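Local coordinates for competence protein ComEA-related protein (Thermus thermophilus, PDB 2DUY) that is of unknown function but carries helix-hairpin-helix motifs and may bind DNA, at residues Ser20-Ser25 against Glu45-Ala50. Numbering follows the deposited sequence.
Sequences SLNEAS and EGRPYA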
loop_
_atom_site.group_PDB
_atom_site.type_symbol
_atom_site.label_atom_id
_atom_site.label_comp_id
_atom_site.label_asym_id
_atom_site.label_seq_id
_atom_site.Cartn_x
_atom_site.Cartn_y
_atom_site.Cartn_z
ATOM N N SER A 20 5.813 3.244 -3.365
ATOM C CA SER A 20 6.211 3.734 -2.041
ATOM C C SER A 20 5.012 3.967 -1.125
ATOM O O SER A 20 4.126 4.758 -1.454
ATOM C CB SER A 20 6.980 5.052 -2.173
ATOM O OG SER A 20 7.170 5.654 -0.898
ATOM N N LEU A 21 4.991 3.292 0.024
ATOM C CA LEU A 21 3.892 3.450 0.963
ATOM C C LEU A 21 3.822 4.877 1.471
ATOM O O LEU A 21 2.742 5.378 1.744
ATOM C CB LEU A 21 4.035 2.502 2.173
ATOM C CG LEU A 21 3.775 1.022 1.878
ATOM C CD1 LEU A 21 4.000 0.204 3.127
ATOM C CD2 LEU A 21 2.342 0.845 1.371
ATOM N N ASN A 22 4.977 5.524 1.570
ATOM C CA ASN A 22 5.059 6.889 2.084
ATOM C C ASN A 22 4.833 8.010 1.086
ATOM O O ASN A 22 4.386 9.100 1.459
ATOM C CB ASN A 22 6.427 7.125 2.725
ATOM C CG ASN A 22 6.555 6.468 4.078
ATOM O OD1 ASN A 22 5.571 6.328 4.803
ATOM N ND2 ASN A 22 7.780 6.088 4.443
ATOM N N GLU A 23 5.126 7.748 -0.181
ATOM C CA GLU A 23 5.027 8.799 -1.182
ATOM C C GLU A 23 3.975 8.684 -2.281
ATOM O O GLU A 23 3.728 9.651 -2.999
ATOM C CB GLU A 23 6.418 8.991 -1.797
ATOM C CG GLU A 23 7.505 9.214 -0.744
ATOM C CD GLU A 23 8.895 9.330 -1.339
ATOM O OE1 GLU A 23 9.244 8.490 -2.194
ATOM O OE2 GLU A 23 9.643 10.253 -0.943
ATOM N N ALA A 24 3.346 7.524 -2.419
ATOM C CA ALA A 24 2.330 7.354 -3.457
ATOM C C ALA A 24 1.081 8.199 -3.231
ATOM O O ALA A 24 0.728 8.515 -2.097
ATOM C CB ALA A 24 1.936 5.891 -3.549
ATOM N N SER A 25 0.414 8.557 -4.327
ATOM C CA SER A 25 -0.824 9.327 -4.277
ATOM C C SER A 25 -1.932 8.304 -4.047
ATOM O O SER A 25 -1.699 7.107 -4.180
ATOM C CB SER A 25 -1.078 10.004 -5.615
ATOM O OG SER A 25 -1.353 9.021 -6.593
ATOM N N GLU A 45 -3.250 8.074 5.706
ATOM C CA GLU A 45 -3.440 8.593 7.054
ATOM C C GLU A 45 -2.507 7.961 8.079
ATOM O O GLU A 45 -2.196 8.573 9.103
ATOM C CB GLU A 45 -4.900 8.407 7.485
ATOM C CG GLU A 45 -5.869 9.288 6.698
ATOM C CD GLU A 45 -7.298 9.204 7.199
ATOM O OE1 GLU A 45 -8.105 10.084 6.839
ATOM O OE2 GLU A 45 -7.618 8.259 7.946
ATOM N N GLY A 46 -2.053 6.741 7.800
ATOM C CA GLY A 46 -1.161 6.068 8.723
ATOM C C GLY A 46 0.321 6.379 8.556
ATOM O O GLY A 46 1.145 5.863 9.312
ATOM N N ARG A 47 0.666 7.224 7.589
ATOM C CA ARG A 47 2.064 7.584 7.337
ATOM C C ARG A 47 2.689 8.303 8.525
ATOM O O ARG A 47 1.991 8.997 9.261
ATOM C CB ARG A 47 2.157 8.478 6.099
ATOM C CG ARG A 47 1.887 7.715 4.813
ATOM C CD ARG A 47 1.724 8.607 3.592
ATOM N NE ARG A 47 1.575 7.750 2.417
ATOM C CZ ARG A 47 1.243 8.160 1.198
ATOM N NH1 ARG A 47 1.004 9.447 0.955
ATOM N NH2 ARG A 47 1.165 7.269 0.212
ATOM N N PRO A 48 4.011 8.181 8.707
ATOM C CA PRO A 48 4.962 7.428 7.889
ATOM C C PRO A 48 5.115 5.964 8.283
ATOM O O PRO A 48 4.771 5.571 9.398
ATOM C CB PRO A 48 6.267 8.190 8.104
ATOM C CG PRO A 48 6.182 8.532 9.553
ATOM C CD PRO A 48 4.726 8.983 9.723
ATOM N N TYR A 49 5.641 5.181 7.347
ATOM C CA TYR A 49 5.926 3.762 7.548
ATOM C C TYR A 49 7.449 3.619 7.536
ATOM O O TYR A 49 8.109 4.154 6.642
ATOM C CB TYR A 49 5.329 2.923 6.408
ATOM C CG TYR A 49 3.825 3.032 6.336
ATOM C CD1 TYR A 49 3.206 3.960 5.499
ATOM C CD2 TYR A 49 3.023 2.278 7.188
ATOM C CE1 TYR A 49 1.827 4.129 5.522
ATOM C CE2 TYR A 49 1.652 2.441 7.221
ATOM C CZ TYR A 49 1.059 3.370 6.389
ATOM O OH TYR A 49 -0.298 3.541 6.444
ATOM N N ALA A 50 8.011 2.926 8.526
ATOM C CA ALA A 50 9.464 2.727 8.568
ATOM C C ALA A 50 9.816 1.491 7.745
ATOM O O ALA A 50 10.920 1.378 7.209
ATOM C CB ALA A 50 9.944 2.559 10.013
#
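R47 and N22 reach across between two loops in opposite senses, and each reads the partner loop through its backbone, a worked example of irregular segments joined by side-chain-to-main-chain hydrogen bonds. R47 runs extended from CG to NE and brings its guanidinium to the carbonyls of the turn. L21 O is gripped side-on by two nitrogens: NE lies on a lone pair in the carbonyl plane at 2.7 Å from L21 O, while NH2 sits above that plane. NH2 also gives a straighter bond (162°) to A24 O, which lies in the guanidinium plane 2.7 Å from NH2; NH1 adds a weak one. N22 O rests over one face, 3.1 Å above the plane, without bonding. An alanine in place of R47 would probably leave L21 O and A24 O without these donors, the turn then being held to this loop mainly through N22 and the L21-Y49 contact.

The second set of bonds is reciprocal. The carboxamide of N22 faces the main chain of Y49 much as a peptide group would: Y49 N donates to a lone pair of N22 OD1 at 2.8 Å, and N22 ND2 donates to Y49 O at 2.9 Å. Chi1 (-76°) sets CG beside the backbone N, and the turn about CB-CG (chi2 -31°) then directs the amide to Y49, the residue after P48, whose preceding peptide bond is cis.

The apolar part is a single pair of side chains: L21 CB meets Y49 CD1 at 3.7 Å, and the ring's hydroxyl is bonded to I43 O.

Within 20-25, S20 OG accepts from E23 N in an ST motif and is also hydrogen-bonded to P75 O; S25 caps helix 26-29. The contact thus ties the turn leading into that helix to the loop leaving helix 37-45, inside the helix-hairpin-helix fold.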